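Local coordinates for CELL WALL surface anchor family protein (PDB 2WW8) that serves as the adhesin of the pneumococcal pilus, probably attaching the bacterium to host cells through an integrin-like domain carried by Ig-like and CNA_B-type domains, at residues 605-616 with 652-661; 619-627 with 671-679. All coordinates share one frame; numbering follows the deposited sequence.

How the interactions relate
Interactions 1 and 2 lie within one Ig-like domain of the adhesin, their centres about 17 Å apart. Their segments alternate along the chain: 605-616, 619-627, 652-661, then 671-679. Strand 673-682 is common ground, pairing antiparallel with strand 621-625 in interaction 2 and with strand 606-608, which supplies the first part of interaction 1; Gln609 and Asn679 probably share a backbone hydrogen bond there. Strands 651-655 and 660-668 belong to another sheet, which interaction 1 brings against this one. Leu608 packs on Tyr678 and Phe616 on Tyr621. One calcium ion draws ligands from both 605-616 and 619-627, tying the connection between these strands together.

Interaction 1. Residues 605-616 with 652-661; sequences LIDLQLGTDGRF and VLYDTTEKRI. With CA (calcium ion), chain D.
A hydrophobic contact between two sheets, closed at one end by a lysine, joins strand 606-608 and the calcium-binding loop after it to the hairpin of strands 651-655 and 660-668. Tyr654 is central to it. Leu608 reaches the tyrosine from the opposite direction, laying CD2 over one face of the ring, 3.3 Å from Tyr654 CE1; its other methyl, CD1, meets Ile661 CD1 at 3.8 Å. The forked end of leucine thus serves two neighbours at once. Phe616 has CG anti to the backbone N (chi1 -169°), which carries its ring across to Tyr654, whose CB sits over one ring face in a CH-pi contact, 3.7 Å from the ring centroid. The two aromatic planes are inclined at 34°, an oblique meeting. At the rim of the phenylalanine, CZ touches Val652 CG1, while Leu610 CD1 lies obliquely near the tyrosine ring. The tyrosine hydroxyl keeps a polar partner: a water bridges Tyr654 OH and Leu608 N.

Lys659 suits the polar end because its long chain, bent at chi3 and chi4, brings NZ within 3.1 Å of Ile606 O; Gly603 O is a further, weak acceptor. On the hairpin, Asp655 lies opposite two residues, Lys659 and Arg660, in a G1 beta bulge whose first position Lys659 takes with positive phi; Arg660 NH2 makes a salt bridge with Asp655 OD2 at 3.1 Å.

Beyond Leu608 the chain curls round calcium, which takes Leu610 O, both oxygens of Asp613 (the OD2 contact the longer) and, 2.4 Å from the ion, Arg615 O. A type I turn runs from Gly611 to Gly614, and both glycines take positive phi; Asp617 and Asp620 add further ligands. Inward-facing apolar side chains between two sheets are characteristic of an Ig-like beta-sandwich, here with a calcium-bound loop at its margin.

Interaction 2. Residues 619-627 with 671-679; sequences ADYTLTAND and DEKVTLTYN. With CA (calcium ion), chain D.
Thr622 and Thr677 meet twice, through their backbones and through their hydroxyls. They form a hydrogen-bonded antiparallel pair, Thr622 N to Thr677 O and Thr677 N to Thr622 O, both 3.0 Å, and on the same face their OG1 atoms are hydrogen-bonded at 2.6 Å. Each OG1 lies between its own backbone N and carbonyl carbon (chi1 75° and 67°), a placement that brings the two hydroxyls together across the strands. Thr624 and Thr675 form the next hydrogen-bonded pair, their side chains side by side. A water links Thr622 OG1 and Thr624 OG1 and donates to Thr675 O. The hydroxyls thus give this face polar groups for water, and beta-branched residues favour extended strands.

The other face is largely apolar. Leu623 CD1 slants across to Val674 CG1 at 3.6 Å and also meets Leu676 CB, while the single methyl of Ala625, CB, rests 4.0 Å from Val674 CG2. Leu631 on a neighbouring strand touches Leu623, and Val663 meets Leu676 from the facing sheet.

At one end Asn626 N still bonds Lys673 O, and the side-chain amide then takes over the strand's role. Lys673 N donates to Asn626 OD1 from above the carbonyl plane, and Asn626 ND2 donates to Asp671 O, 2.9 Å away and close to the amide plane of Asn626, with an N-H...O angle of 168°. At the other end a water joins Asp620 O to Asn679 N, and the carboxylate of Asp620 binds calcium through both oxygens, OD2 at 2.4 Å. Alternation of polar residues, here threonines, with core-facing ones is the usual pattern of a beta-sandwich strand pair, consistent with the Ig-like domain.

Interaction 1. Residues 605-616 with 652-661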
# COMPACT_ATOMS: atom_id res chain seq x y z
N LEU A 605 -12.32 21.30 -11.42
CA LEU A 605 -11.48 22.15 -10.60
C LEU A 605 -10.23 21.51 -10.03
O LEU A 605 -9.80 21.92 -8.94
CB LEU A 605 -12.34 22.76 -9.48
CG LEU A 605 -13.43 23.72 -9.94
CD1 LEU A 605 -13.78 24.60 -8.77
CD2 LEU A 605 -12.95 24.60 -11.10
N ILE A 606 -9.68 20.51 -10.75
CA ILE A 606 -8.42 19.83 -10.43
C ILE A 606 -7.52 20.06 -11.64
O ILE A 606 -7.90 19.67 -12.76
CB ILE A 606 -8.61 18.30 -10.24
CG1 ILE A 606 -9.62 18.01 -9.11
CG2 ILE A 606 -7.25 17.62 -10.03
CD1 ILE A 606 -9.08 18.22 -7.68
N ASP A 607 -6.41 20.78 -11.45
CA ASP A 607 -5.44 20.97 -12.53
C ASP A 607 -4.19 20.09 -12.40
O ASP A 607 -3.50 20.12 -11.39
CB ASP A 607 -4.97 22.42 -12.61
CG ASP A 607 -6.12 23.42 -12.64
OD1 ASP A 607 -7.04 23.22 -13.48
OD2 ASP A 607 -6.10 24.41 -11.86
N LEU A 608 -3.94 19.27 -13.42
CA LEU A 608 -2.70 18.52 -13.55
C LEU A 608 -1.55 19.54 -13.61
O LEU A 608 -1.67 20.54 -14.34
CB LEU A 608 -2.71 17.72 -14.86
CG LEU A 608 -1.53 16.76 -15.15
CD1 LEU A 608 -1.32 15.63 -14.20
CD2 LEU A 608 -1.80 16.18 -16.54
N GLN A 609 -0.49 19.31 -12.83
CA GLN A 609 0.69 20.19 -12.81
C GLN A 609 1.53 19.84 -14.02
O GLN A 609 2.02 18.72 -14.16
CB GLN A 609 1.51 20.02 -11.54
CG GLN A 609 0.68 20.45 -10.34
CD GLN A 609 0.25 21.90 -10.48
OE1 GLN A 609 -0.83 22.23 -11.02
NE2 GLN A 609 1.11 22.78 -9.98
N LEU A 610 1.62 20.80 -14.92
CA LEU A 610 2.45 20.67 -16.12
C LEU A 610 3.75 21.47 -15.98
O LEU A 610 4.50 21.63 -16.96
CB LEU A 610 1.67 21.19 -17.34
CG LEU A 610 0.34 20.45 -17.51
CD1 LEU A 610 -0.54 20.99 -18.64
CD2 LEU A 610 0.65 18.99 -17.70
N GLY A 611 4.02 21.98 -14.78
CA GLY A 611 5.13 22.93 -14.56
C GLY A 611 5.16 24.14 -15.49
O GLY A 611 4.26 24.38 -16.31
N THR A 612 6.21 24.94 -15.40
CA THR A 612 6.23 26.24 -16.10
C THR A 612 6.02 26.20 -17.62
O THR A 612 5.43 27.15 -18.16
CB THR A 612 7.50 27.03 -15.70
OG1 THR A 612 7.59 26.96 -14.26
CG2 THR A 612 7.42 28.49 -16.11
N ASP A 613 6.44 25.13 -18.30
CA ASP A 613 6.28 25.08 -19.77
C ASP A 613 4.81 24.99 -20.17
O ASP A 613 4.46 25.22 -21.33
CB ASP A 613 7.17 24.01 -20.44
CG ASP A 613 7.00 22.62 -19.80
OD1 ASP A 613 6.78 22.59 -18.58
OD2 ASP A 613 7.11 21.55 -20.46
N GLY A 614 3.94 24.71 -19.20
CA GLY A 614 2.55 24.45 -19.52
C GLY A 614 2.33 23.35 -20.54
O GLY A 614 1.29 23.36 -21.19
N ARG A 615 3.27 22.42 -20.74
CA ARG A 615 3.08 21.27 -21.63
C ARG A 615 3.39 19.99 -20.84
O ARG A 615 4.40 19.93 -20.08
CB ARG A 615 4.09 21.24 -22.79
CG ARG A 615 3.75 22.05 -24.04
CD ARG A 615 4.80 21.72 -25.09
NE ARG A 615 4.90 22.69 -26.18
CZ ARG A 615 4.09 22.72 -27.23
NH1 ARG A 615 3.11 21.82 -27.33
NH2 ARG A 615 4.23 23.64 -28.19
N PHE A 616 2.54 18.99 -21.06
CA PHE A 616 2.74 17.64 -20.50
C PHE A 616 3.98 16.99 -21.11
O PHE A 616 4.07 16.84 -22.33
CB PHE A 616 1.55 16.73 -20.78
CG PHE A 616 1.59 15.43 -20.01
CD1 PHE A 616 1.36 15.39 -18.64
CD2 PHE A 616 1.86 14.25 -20.69
CE1 PHE A 616 1.41 14.21 -17.94
CE2 PHE A 616 1.88 13.04 -20.01
CZ PHE A 616 1.65 13.01 -18.64
N VAL A 652 2.38 7.16 -21.83
CA VAL A 652 1.58 8.05 -21.00
C VAL A 652 1.18 9.25 -21.85
O VAL A 652 2.06 9.97 -22.34
CB VAL A 652 2.34 8.45 -19.74
CG1 VAL A 652 1.43 9.21 -18.79
CG2 VAL A 652 2.89 7.18 -19.04
N LEU A 653 -0.12 9.47 -22.03
CA LEU A 653 -0.64 10.54 -22.89
C LEU A 653 -1.51 11.49 -22.08
O LEU A 653 -2.10 11.13 -21.04
CB LEU A 653 -1.47 9.98 -24.06
CG LEU A 653 -0.67 8.85 -24.72
CD1 LEU A 653 -1.51 7.98 -25.64
CD2 LEU A 653 0.51 9.53 -25.57
N TYR A 654 -1.59 12.72 -22.58
CA TYR A 654 -2.39 13.70 -21.85
C TYR A 654 -3.21 14.45 -22.89
O TYR A 654 -2.62 15.11 -23.75
CB TYR A 654 -1.55 14.73 -21.11
CG TYR A 654 -2.42 15.83 -20.45
CD1 TYR A 654 -3.32 15.51 -19.43
CD2 TYR A 654 -2.35 17.14 -20.85
CE1 TYR A 654 -4.13 16.47 -18.83
CE2 TYR A 654 -3.16 18.14 -20.26
CZ TYR A 654 -4.02 17.80 -19.23
OH TYR A 654 -4.80 18.74 -18.61
N ASP A 655 -4.53 14.33 -22.82
CA ASP A 655 -5.41 14.98 -23.79
C ASP A 655 -5.77 16.35 -23.18
O ASP A 655 -6.40 16.40 -22.11
CB ASP A 655 -6.67 14.14 -24.04
CG ASP A 655 -6.37 12.66 -24.43
OD1 ASP A 655 -5.46 12.39 -25.27
OD2 ASP A 655 -7.05 11.71 -23.90
N THR A 656 -5.36 17.44 -23.82
CA THR A 656 -5.48 18.76 -23.22
C THR A 656 -6.93 19.26 -23.23
O THR A 656 -7.32 20.04 -22.37
CB THR A 656 -4.63 19.83 -23.98
OG1 THR A 656 -5.01 19.85 -25.36
CG2 THR A 656 -3.18 19.44 -23.97
N THR A 657 -7.71 18.83 -24.22
CA THR A 657 -9.11 19.23 -24.34
C THR A 657 -9.89 18.50 -23.26
O THR A 657 -10.69 19.13 -22.57
CB THR A 657 -9.65 18.78 -25.70
OG1 THR A 657 -9.07 19.63 -26.71
CG2 THR A 657 -11.18 18.90 -25.77
N GLU A 658 -9.62 17.20 -23.09
CA GLU A 658 -10.39 16.40 -22.16
C GLU A 658 -9.81 16.47 -20.76
O GLU A 658 -10.43 15.94 -19.85
CB GLU A 658 -10.52 14.95 -22.60
CG GLU A 658 -11.34 14.75 -23.87
CD GLU A 658 -10.52 14.78 -25.19
OE1 GLU A 658 -9.31 15.17 -25.25
OE2 GLU A 658 -11.12 14.39 -26.22
N LYS A 659 -8.66 17.12 -20.57
CA LYS A 659 -7.92 17.11 -19.29
C LYS A 659 -7.79 15.66 -18.75
O LYS A 659 -8.20 15.34 -17.63
CB LYS A 659 -8.55 18.05 -18.24
CG LYS A 659 -8.60 19.54 -18.64
CD LYS A 659 -9.43 20.33 -17.58
CE LYS A 659 -9.91 19.46 -16.36
NZ LYS A 659 -10.08 19.91 -14.90
N ARG A 660 -7.21 14.77 -19.54
CA ARG A 660 -7.24 13.37 -19.16
C ARG A 660 -5.90 12.70 -19.50
O ARG A 660 -5.37 12.91 -20.58
CB ARG A 660 -8.41 12.74 -19.92
CG ARG A 660 -8.43 11.25 -19.98
CD ARG A 660 -9.69 10.85 -20.67
NE ARG A 660 -9.47 10.82 -22.10
CZ ARG A 660 -10.39 11.15 -23.00
NH1 ARG A 660 -11.62 11.54 -22.65
NH2 ARG A 660 -10.07 11.13 -24.29
N ILE A 661 -5.39 11.92 -18.55
CA ILE A 661 -4.19 11.11 -18.76
C ILE A 661 -4.71 9.75 -19.22
O ILE A 661 -5.69 9.22 -18.64
CB ILE A 661 -3.40 10.93 -17.45
CG1 ILE A 661 -2.90 12.31 -16.98
CG2 ILE A 661 -2.23 9.88 -17.59
CD1 ILE A 661 -2.27 12.29 -15.63
CA CA D . 5.95 20.09 -18.25
O HOH W 1 -12.35 21.86 -13.89
O HOH W 2 -5.55 19.43 -16.03
O HOH W 3 7.95 20.65 -16.93

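Interaction 2. Residues 619-627 with 671-679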
# COMPACT_ATOMS: atom_id res chain seq x y z
N ALA A 619 9.01 15.32 -17.46
CA ALA A 619 9.12 15.99 -16.14
C ALA A 619 7.85 16.01 -15.27
O ALA A 619 7.98 16.30 -14.06
CB ALA A 619 9.61 17.43 -16.31
N ASP A 620 6.67 15.75 -15.85
CA ASP A 620 5.39 15.93 -15.14
C ASP A 620 4.82 14.62 -14.60
O ASP A 620 3.78 14.62 -13.91
CB ASP A 620 4.37 16.58 -16.05
CG ASP A 620 4.92 17.84 -16.65
OD1 ASP A 620 5.67 18.56 -15.93
OD2 ASP A 620 4.69 18.08 -17.85
N TYR A 621 5.49 13.50 -14.86
CA TYR A 621 4.91 12.25 -14.37
C TYR A 621 6.04 11.27 -14.17
O TYR A 621 7.14 11.47 -14.69
CB TYR A 621 3.88 11.69 -15.36
CG TYR A 621 4.52 11.20 -16.67
CD1 TYR A 621 4.98 9.87 -16.79
CD2 TYR A 621 4.70 12.08 -17.74
CE1 TYR A 621 5.60 9.45 -17.97
CE2 TYR A 621 5.29 11.67 -18.91
CZ TYR A 621 5.74 10.35 -18.99
OH TYR A 621 6.35 9.92 -20.14
N THR A 622 5.76 10.19 -13.44
CA THR A 622 6.63 9.02 -13.52
C THR A 622 5.84 7.77 -13.90
O THR A 622 4.66 7.63 -13.55
CB THR A 622 7.44 8.76 -12.21
OG1 THR A 622 6.61 8.21 -11.16
CG2 THR A 622 8.18 9.99 -11.72
N LEU A 623 6.49 6.85 -14.60
CA LEU A 623 5.92 5.53 -14.88
C LEU A 623 7.05 4.52 -14.68
O LEU A 623 8.07 4.58 -15.39
CB LEU A 623 5.33 5.48 -16.30
CG LEU A 623 4.46 4.21 -16.48
CD1 LEU A 623 3.16 4.31 -15.67
CD2 LEU A 623 4.16 3.89 -17.95
N THR A 624 6.90 3.66 -13.67
CA THR A 624 7.92 2.67 -13.33
C THR A 624 7.22 1.32 -13.16
O THR A 624 6.00 1.25 -13.00
CB THR A 624 8.73 3.05 -12.05
OG1 THR A 624 7.79 3.19 -10.97
CG2 THR A 624 9.52 4.43 -12.22
N ALA A 625 7.97 0.22 -13.17
CA ALA A 625 7.37 -1.07 -12.88
C ALA A 625 8.34 -1.88 -12.04
O ALA A 625 9.55 -1.58 -11.99
CB ALA A 625 7.08 -1.78 -14.21
N ASN A 626 7.83 -2.92 -11.39
CA ASN A 626 8.55 -3.64 -10.36
C ASN A 626 9.51 -4.65 -10.93
O ASN A 626 10.12 -5.37 -10.17
CB ASN A 626 7.57 -4.26 -9.35
CG ASN A 626 6.81 -5.46 -9.94
OD1 ASN A 626 6.64 -5.58 -11.17
ND2 ASN A 626 6.39 -6.37 -9.07
N ASP A 627 9.70 -4.71 -12.25
CA ASP A 627 10.88 -5.38 -12.82
C ASP A 627 12.08 -4.42 -12.93
O ASP A 627 13.11 -4.83 -13.46
CB ASP A 627 10.57 -5.92 -14.22
CG ASP A 627 10.32 -4.78 -15.22
OD1 ASP A 627 10.06 -3.59 -14.86
OD2 ASP A 627 10.35 -5.08 -16.42
N ASP A 671 2.40 -10.86 -10.00
CA ASP A 671 3.58 -10.20 -9.46
C ASP A 671 4.20 -9.17 -10.41
O ASP A 671 5.36 -8.82 -10.21
CB ASP A 671 4.66 -11.17 -8.93
CG ASP A 671 4.17 -11.97 -7.68
OD1 ASP A 671 3.47 -11.40 -6.82
OD2 ASP A 671 4.47 -13.18 -7.55
N GLU A 672 3.46 -8.69 -11.41
CA GLU A 672 3.94 -7.65 -12.31
C GLU A 672 3.09 -6.45 -12.01
O GLU A 672 1.85 -6.50 -12.15
CB GLU A 672 3.80 -8.09 -13.79
CG GLU A 672 4.70 -9.32 -14.02
CD GLU A 672 4.81 -9.84 -15.45
OE1 GLU A 672 3.84 -9.76 -16.26
OE2 GLU A 672 5.92 -10.36 -15.74
N LYS A 673 3.75 -5.35 -11.67
CA LYS A 673 3.01 -4.21 -11.20
C LYS A 673 3.58 -2.90 -11.75
O LYS A 673 4.80 -2.73 -11.79
CB LYS A 673 3.04 -4.22 -9.71
CG LYS A 673 2.31 -3.03 -9.00
CD LYS A 673 2.47 -3.36 -7.49
CE LYS A 673 1.64 -2.46 -6.57
NZ LYS A 673 2.27 -2.25 -5.19
N VAL A 674 2.72 -2.01 -12.22
CA VAL A 674 3.17 -0.71 -12.77
C VAL A 674 2.63 0.39 -11.85
O VAL A 674 1.53 0.20 -11.30
CB VAL A 674 2.51 -0.53 -14.15
CG1 VAL A 674 2.71 0.87 -14.72
CG2 VAL A 674 3.20 -1.53 -15.10
N THR A 675 3.40 1.47 -11.71
CA THR A 675 3.06 2.66 -10.89
C THR A 675 3.15 3.95 -11.71
O THR A 675 4.16 4.20 -12.40
CB THR A 675 4.04 2.78 -9.71
OG1 THR A 675 4.02 1.54 -8.98
CG2 THR A 675 3.70 3.95 -8.73
N LEU A 676 2.09 4.75 -11.65
CA LEU A 676 2.08 6.04 -12.30
C LEU A 676 2.01 7.11 -11.19
O LEU A 676 1.22 6.98 -10.26
CB LEU A 676 0.85 6.20 -13.19
CG LEU A 676 0.54 7.61 -13.69
CD1 LEU A 676 1.50 8.09 -14.75
CD2 LEU A 676 -0.89 7.72 -14.27
N THR A 677 2.86 8.14 -11.24
CA THR A 677 2.65 9.26 -10.30
C THR A 677 2.55 10.57 -11.06
O THR A 677 3.08 10.64 -12.18
CB THR A 677 3.73 9.40 -9.22
OG1 THR A 677 4.95 9.78 -9.86
CG2 THR A 677 3.95 8.16 -8.35
N TYR A 678 1.87 11.59 -10.51
CA TYR A 678 1.82 12.89 -11.11
C TYR A 678 1.31 13.83 -10.01
O TYR A 678 0.90 13.41 -8.94
CB TYR A 678 0.94 12.94 -12.40
CG TYR A 678 -0.50 12.49 -12.17
CD1 TYR A 678 -0.87 11.13 -12.29
CD2 TYR A 678 -1.47 13.40 -11.75
CE1 TYR A 678 -2.19 10.71 -12.05
CE2 TYR A 678 -2.81 13.00 -11.54
CZ TYR A 678 -3.15 11.66 -11.67
OH TYR A 678 -4.47 11.29 -11.45
N ASN A 679 1.32 15.13 -10.28
CA ASN A 679 0.98 16.11 -9.27
C ASN A 679 -0.24 16.87 -9.75
O ASN A 679 -0.39 17.05 -10.96
CB ASN A 679 2.16 17.06 -9.05
CG ASN A 679 3.34 16.35 -8.41
OD1 ASN A 679 3.21 15.58 -7.44
ND2 ASN A 679 4.53 16.60 -8.95
CA CA D . 5.95 20.09 -18.25
O HOH W 4 2.50 16.58 -12.64
O HOH W 5 6.11 5.57 -10.89
O HOH W 3 7.95 20.65 -16.93